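Local coordinates for protein TqaA (Penicillium aethiopicum, PDB 5DLK) that is a nonribosomal peptide synthetase whose terminal condensation-like domain, modelled here as a mutant, probably macrocyclises a peptide carried on phosphopantetheine, at residues 83-88 with 193-199; 214-218 with 314-318; 290-294 with 455-460. All coordinates share one frame; numbering follows the deposited sequence. Where two conformers were deposited one is given.

How the contacts relate
All three contacts belong to one condensation-like domain. Contact 1 joins two helices of the half built on the five-stranded sheet, contact 3 two helices of the half built on the six-stranded sheet; their centres stand about 45 Å apart, on opposite sides of the chain's centre. Contact 2 brings helix 208-218 against the loop after strand 303-310, its centre about 31 Å from that of contact 1 and about 35 Å from that of contact 3. Asn311 and Thr282 bind phosphopantetheine, though none is bound here: the side chain of Leu315 in contact 2 is about 9 Å from that of Asn311, and Ile460 in contact 3 about 11 Å from that of Thr282. Contact 1 lies away from this site.

Contact 1 of 3, residues 83-88 with 193-199; sequences RLRETC and FAAIYNQ
Thr87 drives its methyl straight down onto the Phe193 ring: CG2 sits 3.5 Å from the ring centroid and 4° off the normal, a CH-pi contact over the middle of the face. This methyl lies at the heart of the dense part, 3.3 Å from Phe193 O and 3.7 Å from Ile196 CG2. With chi1 at -61°, Thr87 OG1 sits beside its own backbone N, 3.4 Å from Tyr197 CA, and donates to Arg83 O at 2.6 Å. Around the rim of the Phe193 ring come Leu84 CD1 and the sulfur of Cys88, the latter an edge-on sulfur-aromatic contact with SG 3.9 Å from CE2. Leu84 CD1 also reaches Tyr197 CE1, and Arg83 CG packs 3.6 Å from Tyr197 CD1.

Toward solvent the fit loosens. Arg83 NH1 lies 3.0 Å from Gln199 NE2, donor beside donor, with OE1 also close but at a poor angle; the two ends are adjacent, not bonded. Gln199 itself leaves the helix through a Schellman motif. The two segments run at 127° to each other; Leu84 and Cys88 also rest on strand 158-163, Phe193 on the loop residue Leu399, while Tyr197 OH bonds Asn80 N just ahead of helix 81-94.

Contact 2 of 3, residues 214-218 with 314-318; sequences HRVSS and NLPMD
His214 comes first and does most of the work, its imidazole lying between the helix and the backbone of Pro316 and Met317. With CG anti to the backbone N (chi1 -166°) the ring swings off the helix toward the loop, and Met317 covers one of its faces: CB is 3.8 Å from the ring centroid, 21° off the normal, a CH-pi contact displaced toward the rim. The methionine chain then bends back at its sulfur, with chi3 of 62°, and brings Met317 CE to 3.5 Å from His214 CB. Met317 SD lies oblique to the ring, 4.7 Å from its centroid. Pro316 O comes within 2.8 Å of His214 NE2, but the angle is too poor for a hydrogen bond. On the other nitrogen, ND1 is buried by the contact with no polar partner in the model; Leu315 CD1 stands 4.0 Å from it.

Next along the helix, Arg215 offers its aliphatic part, CG resting 3.6 Å from Leu315 CD1 as the two side chains cross at about a right angle. Its guanidinium goes elsewhere, to Glu367 in a salt bridge and to His365 O. Further on, Ser217 OG turns back to His214 O at 2.9 Å, an oxygen shared with Ser218 N. Ser218 itself just brushes Leu315 at the margin.

In this condensation-type domain helix 208-218 thus meets the loop between strands 303-310 and 329-336 of the six-stranded sheet, close to Asn311 of the phosphopantetheine site, which holds no ligand in this model.

Contact 3 of 3, residues 290-294 with 455-460; sequences ATALF and NISAII
Phe294 and Ile456 are brought together by their torsions. With chi1 at 174°, CG of Phe294 stands anti to its backbone N and the ring points toward segment 455-460, alongside Asn455; Ile456, bent at both of its side-chain torsions, folds its ethyl arm over so that CD1 lies 3.8 Å from Phe294 CB. From its position oblique to the ring, that methyl also reaches Thr291, coming 4.0 Å from the backbone CA and equally close to OG1, which is hydrogen-bonded to Val287 O. Ile459 brings its own ethyl end to Phe294 from another side, CD1 being 3.9 Å from Phe294 CB and at the edge of the ring. Asn455 completes the edge: its OD1 lies in the ring plane, 3.6 Å from CE1, the amide turned 41° from the ring, while ND2 is bonded to Glu451.

Ala290 CB, a small group, drops between Ile459 and Ile460, 3.5 Å from Ile459 CG2 and 3.6 Å from Ile460 CG1, where the segment axes are 9.1 Å apart. Leu293 adds a looser touch on Ile459. With an alanine in place of Phe294, CB would remain, but Asn455 CB and OD1 would probably lose the ring edge they lie against and a gap would open beside Ile456 CD1 where the ring had been.

The segments cross at 118°, and the pair is flanked by sheet and tail. Thr291 leans on strand 386-390 and Ile460 on strand 265-272, both of the six-stranded sheet, while Phe294 and Ile459 meet Phe476 at the chain's C-terminus.

Contact 1 of 3, residues 83-88 with 193-199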
loop_
_atom_site.group_PDB
_atom_site.type_symbol
_atom_site.label_atom_id
_atom_site.label_comp_id
_atom_site.label_asym_id
_atom_site.label_seq_id
_atom_site.Cartn_x
_atom_site.Cartn_y
_atom_site.Cartn_z
ATOM N N ARG A 83 22.604 -14.241 -15.354
ATOM C CA ARG A 83 21.707 -14.821 -14.366
ATOM C C ARG A 83 20.803 -13.743 -13.769
ATOM O O ARG A 83 19.630 -13.981 -13.506
ATOM C CB ARG A 83 22.499 -15.521 -13.261
ATOM C CG ARG A 83 21.635 -16.328 -12.303
ATOM C CD ARG A 83 22.083 -17.770 -12.255
ATOM N NE ARG A 83 23.483 -17.869 -11.860
ATOM C CZ ARG A 83 24.188 -18.995 -11.886
ATOM N NH1 ARG A 83 23.620 -20.119 -12.298
ATOM N NH2 ARG A 83 25.462 -18.993 -11.509
ATOM N N LEU A 84 21.367 -12.560 -13.556
ATOM C CA LEU A 84 20.593 -11.413 -13.115
ATOM C C LEU A 84 19.454 -11.133 -14.100
ATOM O O LEU A 84 18.296 -10.992 -13.697
ATOM C CB LEU A 84 21.499 -10.191 -12.970
ATOM C CG LEU A 84 21.159 -9.162 -11.900
ATOM C CD1 LEU A 84 21.064 -9.810 -10.509
ATOM C CD2 LEU A 84 22.207 -8.066 -11.925
ATOM N N ARG A 85 19.787 -11.073 -15.389
ATOM C CA ARG A 85 18.800 -10.830 -16.438
ATOM C C ARG A 85 17.685 -11.869 -16.468
ATOM O O ARG A 85 16.510 -11.521 -16.560
ATOM C CB ARG A 85 19.471 -10.796 -17.817
ATOM C CG ARG A 85 20.296 -9.568 -18.093
ATOM C CD ARG A 85 20.911 -9.620 -19.492
ATOM N NE ARG A 85 21.967 -8.628 -19.591
ATOM C CZ ARG A 85 23.265 -8.898 -19.520
ATOM N NH1 ARG A 85 23.684 -10.153 -19.412
ATOM N NH2 ARG A 85 24.142 -7.911 -19.591
ATOM N N GLU A 86 18.052 -13.146 -16.417
ATOM C CA GLU A 86 17.062 -14.216 -16.488
ATOM C C GLU A 86 16.203 -14.303 -15.227
ATOM O O GLU A 86 15.089 -14.829 -15.260
ATOM C CB GLU A 86 17.742 -15.562 -16.727
ATOM C CG GLU A 86 18.586 -15.606 -17.984
ATOM C CD GLU A 86 19.684 -16.655 -17.916
ATOM O OE1 GLU A 86 19.571 -17.592 -17.091
ATOM O OE2 GLU A 86 20.666 -16.537 -18.682
ATOM N N THR A 87 16.731 -13.806 -14.117
ATOM C CA THR A 87 15.980 -13.809 -12.863
ATOM C C THR A 87 14.796 -12.832 -12.945
ATOM O O THR A 87 13.700 -13.127 -12.449
ATOM C CB THR A 87 16.890 -13.463 -11.676
ATOM O OG1 THR A 87 17.928 -14.447 -11.578
ATOM C CG2 THR A 87 16.103 -13.426 -10.366
ATOM N N CYS A 88 15.013 -11.688 -13.594
ATOM C CA CYS A 88 13.924 -10.757 -13.883
ATOM C C CYS A 88 12.800 -11.453 -14.663
ATOM O O CYS A 88 11.614 -11.299 -14.356
ATOM C CB CYS A 88 14.439 -9.549 -14.671
ATOM S SG CYS A 88 15.701 -8.567 -13.814
ATOM N N PHE A 193 13.258 -13.060 -5.740
ATOM C CA PHE A 193 14.294 -12.682 -6.708
ATOM C C PHE A 193 15.629 -13.331 -6.332
ATOM O O PHE A 193 16.257 -14.004 -7.149
ATOM C CB PHE A 193 14.462 -11.154 -6.790
ATOM C CG PHE A 193 15.387 -10.705 -7.898
ATOM C CD1 PHE A 193 16.768 -10.752 -7.736
ATOM C CD2 PHE A 193 14.876 -10.210 -9.089
ATOM C CE1 PHE A 193 17.619 -10.340 -8.750
ATOM C CE2 PHE A 193 15.723 -9.789 -10.107
ATOM C CZ PHE A 193 17.097 -9.856 -9.933
ATOM N N ALA A 194 16.043 -13.136 -5.088
ATOM C CA ALA A 194 17.310 -13.674 -4.616
ATOM C C ALA A 194 17.339 -15.195 -4.740
ATOM O O ALA A 194 18.327 -15.764 -5.209
ATOM C CB ALA A 194 17.562 -13.252 -3.196
ATOM N N ALA A 195 16.251 -15.846 -4.339
ATOM C CA ALA A 195 16.157 -17.300 -4.401
ATOM C C ALA A 195 16.269 -17.819 -5.833
ATOM O O ALA A 195 16.906 -18.846 -6.077
ATOM C CB ALA A 195 14.846 -17.780 -3.761
ATOM N N ILE A 196 15.665 -17.106 -6.780
ATOM C CA ILE A 196 15.711 -17.522 -8.175
ATOM C C ILE A 196 17.127 -17.349 -8.721
ATOM O O ILE A 196 17.653 -18.242 -9.392
ATOM C CB ILE A 196 14.720 -16.737 -9.041
ATOM C CG1 ILE A 196 13.285 -17.131 -8.681
ATOM C CG2 ILE A 196 14.989 -16.982 -10.526
ATOM C CD1 ILE A 196 12.235 -16.229 -9.298
ATOM N N TYR A 197 17.745 -16.211 -8.412
ATOM C CA TYR A 197 19.139 -15.979 -8.776
ATOM C C TYR A 197 20.061 -17.022 -8.130
ATOM O O TYR A 197 20.972 -17.545 -8.778
ATOM C CB TYR A 197 19.567 -14.568 -8.368
ATOM C CG TYR A 197 21.005 -14.233 -8.702
ATOM C CD1 TYR A 197 21.339 -13.673 -9.927
ATOM C CD2 TYR A 197 22.025 -14.470 -7.789
ATOM C CE1 TYR A 197 22.652 -13.359 -10.238
ATOM C CE2 TYR A 197 23.336 -14.160 -8.090
ATOM C CZ TYR A 197 23.645 -13.604 -9.316
ATOM O OH TYR A 197 24.950 -13.297 -9.620
ATOM N N ASN A 198 19.822 -17.316 -6.854
ATOM C CA ASN A 198 20.639 -18.281 -6.113
ATOM C C ASN A 198 20.322 -19.728 -6.472
ATOM O O ASN A 198 20.911 -20.657 -5.913
ATOM C CB ASN A 198 20.456 -18.103 -4.611
ATOM C CG ASN A 198 21.017 -16.807 -4.105
ATOM O OD1 ASN A 198 21.860 -16.185 -4.748
ATOM N ND2 ASN A 198 20.555 -16.387 -2.932
ATOM N N GLN A 199 19.377 -19.899 -7.391
ATOM C CA GLN A 199 18.905 -21.206 -7.827
ATOM C C GLN A 199 18.413 -22.062 -6.659
ATOM O O GLN A 199 18.724 -23.247 -6.555
ATOM C CB GLN A 199 20.003 -21.922 -8.609
ATOM C CG GLN A 199 20.368 -21.191 -9.890
ATOM C CD GLN A 199 21.547 -21.808 -10.607
ATOM O OE1 GLN A 199 22.596 -22.062 -10.007
ATOM N NE2 GLN A 199 21.382 -22.060 -11.901
#

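Contact 2 of 3, residues 214-218 with 314-318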
loop_
_atom_site.group_PDB
_atom_site.type_symbol
_atom_site.label_atom_id
_atom_site.label_comp_id
_atom_site.label_asym_id
_atom_site.label_seq_id
_atom_site.Cartn_x
_atom_site.Cartn_y
_atom_site.Cartn_z
ATOM N N HIS A 214 -11.383 -15.314 -4.614
ATOM C CA HIS A 214 -11.751 -15.768 -3.275
ATOM C C HIS A 214 -12.670 -14.771 -2.542
ATOM O O HIS A 214 -13.626 -15.191 -1.880
ATOM C CB HIS A 214 -10.494 -16.033 -2.458
ATOM C CG HIS A 214 -10.742 -16.815 -1.210
ATOM N ND1 HIS A 214 -11.273 -16.247 -0.069
ATOM C CD2 HIS A 214 -10.552 -18.125 -0.927
ATOM C CE1 HIS A 214 -11.388 -17.173 0.867
ATOM N NE2 HIS A 214 -10.955 -18.320 0.374
ATOM N N ARG A 215 -12.395 -13.468 -2.656
ATOM C CA ARG A 215 -13.312 -12.457 -2.112
ATOM C C ARG A 215 -14.735 -12.622 -2.642
ATOM O O ARG A 215 -15.707 -12.535 -1.885
ATOM C CB ARG A 215 -12.847 -11.038 -2.436
ATOM C CG ARG A 215 -11.635 -10.563 -1.678
ATOM C CD ARG A 215 -11.631 -9.033 -1.620
ATOM N NE ARG A 215 -11.817 -8.435 -2.941
ATOM C CZ ARG A 215 -11.965 -7.130 -3.152
ATOM N NH1 ARG A 215 -11.952 -6.282 -2.124
ATOM N NH2 ARG A 215 -12.127 -6.669 -4.386
ATOM N N VAL A 216 -14.857 -12.844 -3.947
ATOM C CA VAL A 216 -16.167 -12.953 -4.577
ATOM C C VAL A 216 -16.845 -14.256 -4.165
ATOM O O VAL A 216 -18.054 -14.290 -3.948
ATOM C CB VAL A 216 -16.063 -12.860 -6.119
ATOM C CG1 VAL A 216 -17.331 -13.402 -6.801
ATOM C CG2 VAL A 216 -15.821 -11.418 -6.522
ATOM N N SER A 217 -16.066 -15.319 -4.015
ATOM C CA SER A 217 -16.649 -16.596 -3.642
ATOM C C SER A 217 -17.226 -16.552 -2.225
ATOM O O SER A 217 -18.180 -17.272 -1.921
ATOM C CB SER A 217 -15.619 -17.715 -3.750
ATOM O OG SER A 217 -14.795 -17.731 -2.601
ATOM N N SER A 218 -16.662 -15.715 -1.358
ATOM C CA SER A 218 -17.131 -15.677 0.029
ATOM C C SER A 218 -18.308 -14.713 0.206
ATOM O O SER A 218 -18.983 -14.722 1.238
ATOM C CB SER A 218 -15.984 -15.308 0.980
ATOM O OG SER A 218 -15.546 -13.978 0.770
ATOM N N ASN A 314 -6.574 -11.317 6.150
ATOM C CA ASN A 314 -7.200 -12.167 7.146
ATOM C C ASN A 314 -8.217 -13.107 6.515
ATOM O O ASN A 314 -8.878 -13.868 7.206
ATOM C CB ASN A 314 -7.828 -11.306 8.242
ATOM C CG ASN A 314 -6.774 -10.532 9.028
ATOM O OD1 ASN A 314 -6.153 -11.074 9.941
ATOM N ND2 ASN A 314 -6.541 -9.272 8.650
ATOM N N LEU A 315 -8.321 -13.065 5.194
ATOM C CA LEU A 315 -9.120 -14.042 4.455
ATOM C C LEU A 315 -8.509 -15.439 4.526
ATOM O O LEU A 315 -7.313 -15.610 4.304
ATOM C CB LEU A 315 -9.249 -13.634 2.990
ATOM C CG LEU A 315 -10.409 -12.744 2.564
ATOM C CD1 LEU A 315 -10.346 -12.546 1.060
ATOM C CD2 LEU A 315 -11.737 -13.367 2.954
ATOM N N PRO A 316 -9.332 -16.452 4.814
ATOM C CA PRO A 316 -8.763 -17.803 4.798
ATOM C C PRO A 316 -8.550 -18.300 3.367
ATOM O O PRO A 316 -9.496 -18.694 2.691
ATOM C CB PRO A 316 -9.820 -18.635 5.529
ATOM C CG PRO A 316 -11.104 -17.911 5.259
ATOM C CD PRO A 316 -10.753 -16.443 5.203
ATOM N N MET A 317 -7.309 -18.267 2.906
ATOM C CA MET A 317 -6.989 -18.794 1.590
ATOM C C MET A 317 -5.527 -19.194 1.585
ATOM O O MET A 317 -4.726 -18.642 2.344
ATOM C CB MET A 317 -7.304 -17.769 0.486
ATOM C CG MET A 317 -6.180 -16.806 0.106
ATOM S SD MET A 317 -6.693 -15.649 -1.199
ATOM C CE MET A 317 -8.017 -14.795 -0.366
ATOM N N ASP A 318 -5.191 -20.180 0.761
ATOM C CA ASP A 318 -3.812 -20.642 0.667
ATOM C C ASP A 318 -2.913 -19.505 0.213
ATOM O O ASP A 318 -3.275 -18.745 -0.693
ATOM C CB ASP A 318 -3.693 -21.827 -0.292
ATOM C CG ASP A 318 -4.457 -23.048 0.190
ATOM O OD1 ASP A 318 -4.602 -23.217 1.420
ATOM O OD2 ASP A 318 -4.914 -23.838 -0.662
#

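Contact 3 of 3, residues 290-294 with 455-460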
loop_
_atom_site.group_PDB
_atom_site.type_symbol
_atom_site.label_atom_id
_atom_site.label_comp_id
_atom_site.label_asym_id
_atom_site.label_seq_id
_atom_site.Cartn_x
_atom_site.Cartn_y
_atom_site.Cartn_z
ATOM N N ALA A 290 -4.817 7.858 19.897
ATOM C CA ALA A 290 -4.379 9.241 20.016
ATOM C C ALA A 290 -5.096 10.115 18.978
ATOM O O ALA A 290 -5.535 11.237 19.265
ATOM C CB ALA A 290 -2.837 9.342 19.841
ATOM N N THR A 291 -5.204 9.591 17.766
ATOM C CA THR A 291 -5.893 10.288 16.688
ATOM C C THR A 291 -7.380 10.493 17.036
ATOM O O THR A 291 -7.947 11.564 16.769
ATOM C CB THR A 291 -5.751 9.516 15.368
ATOM O OG1 THR A 291 -4.353 9.419 15.045
ATOM C CG2 THR A 291 -6.484 10.242 14.235
ATOM N N ALA A 292 -7.996 9.482 17.640
ATOM C CA ALA A 292 -9.410 9.600 18.017
ATOM C C ALA A 292 -9.633 10.675 19.064
ATOM O O ALA A 292 -10.602 11.431 18.987
ATOM C CB ALA A 292 -9.950 8.266 18.532
ATOM N N LEU A 293 -8.735 10.753 20.036
ATOM C CA LEU A 293 -8.871 11.769 21.072
ATOM C C LEU A 293 -8.699 13.163 20.473
ATOM O O LEU A 293 -9.438 14.101 20.827
ATOM C CB LEU A 293 -7.861 11.553 22.204
ATOM C CG LEU A 293 -8.050 12.554 23.345
ATOM C CD1 LEU A 293 -9.440 12.421 23.978
ATOM C CD2 LEU A 293 -6.959 12.347 24.376
ATOM N N PHE A 294 -7.701 13.301 19.602
ATOM C CA PHE A 294 -7.450 14.547 18.882
ATOM C C PHE A 294 -8.717 14.993 18.156
ATOM O O PHE A 294 -9.146 16.165 18.264
ATOM C CB PHE A 294 -6.278 14.371 17.896
ATOM C CG PHE A 294 -6.035 15.576 17.004
ATOM C CD1 PHE A 294 -5.183 16.584 17.411
ATOM C CD2 PHE A 294 -6.642 15.669 15.757
ATOM C CE1 PHE A 294 -4.948 17.698 16.576
ATOM C CE2 PHE A 294 -6.417 16.765 14.933
ATOM C CZ PHE A 294 -5.573 17.778 15.352
ATOM N N ASN A 455 0.939 17.506 17.692
ATOM C CA ASN A 455 -0.155 17.170 18.617
ATOM C C ASN A 455 -0.363 15.657 18.748
ATOM O O ASN A 455 -0.487 15.126 19.853
ATOM C CB ASN A 455 -1.469 17.795 18.153
ATOM C CG ASN A 455 -1.493 19.310 18.276
ATOM O OD1 ASN A 455 -2.371 19.954 17.700
ATOM N ND2 ASN A 455 -0.519 19.887 18.981
ATOM N N ILE A 456 -0.434 14.984 17.603
ATOM C CA ILE A 456 -0.608 13.529 17.586
ATOM C C ILE A 456 0.536 12.855 18.340
ATOM O O ILE A 456 0.304 11.997 19.184
ATOM C CB ILE A 456 -0.662 12.963 16.139
ATOM C CG1 ILE A 456 -1.883 13.498 15.372
ATOM C CG2 ILE A 456 -0.693 11.435 16.156
ATOM C CD1 ILE A 456 -3.233 13.131 15.999
ATOM N N SER A 457 1.776 13.257 18.053
ATOM C CA SER A 457 2.902 12.646 18.747
ATOM C C SER A 457 2.871 12.945 20.255
ATOM O O SER A 457 3.204 12.067 21.049
ATOM C CB SER A 457 4.233 13.093 18.118
ATOM O OG SER A 457 4.433 14.479 18.282
ATOM N N ALA A 458 2.446 14.146 20.647
ATOM C CA ALA A 458 2.364 14.507 22.061
ATOM C C ALA A 458 1.357 13.637 22.811
ATOM O O ALA A 458 1.596 13.220 23.947
ATOM C CB ALA A 458 1.991 15.990 22.220
ATOM N N ILE A 459 0.217 13.398 22.175
ATOM C CA ILE A 459 -0.811 12.531 22.770
ATOM C C ILE A 459 -0.312 11.105 22.904
ATOM O O ILE A 459 -0.509 10.479 23.955
ATOM C CB ILE A 459 -2.118 12.557 21.938
ATOM C CG1 ILE A 459 -2.708 13.970 21.934
ATOM C CG2 ILE A 459 -3.159 11.557 22.534
ATOM C CD1 ILE A 459 -3.601 14.227 20.732
ATOM N N ILE A 460 0.346 10.586 21.868
ATOM C CA ILE A 460 0.897 9.226 21.937
ATOM C C ILE A 460 1.837 9.097 23.145
ATOM O O ILE A 460 1.753 8.149 23.931
ATOM C CB ILE A 460 1.658 8.865 20.652
ATOM C CG1 ILE A 460 0.676 8.717 19.467
ATOM C CG2 ILE A 460 2.428 7.563 20.841
ATOM C CD1 ILE A 460 1.376 8.591 18.082
#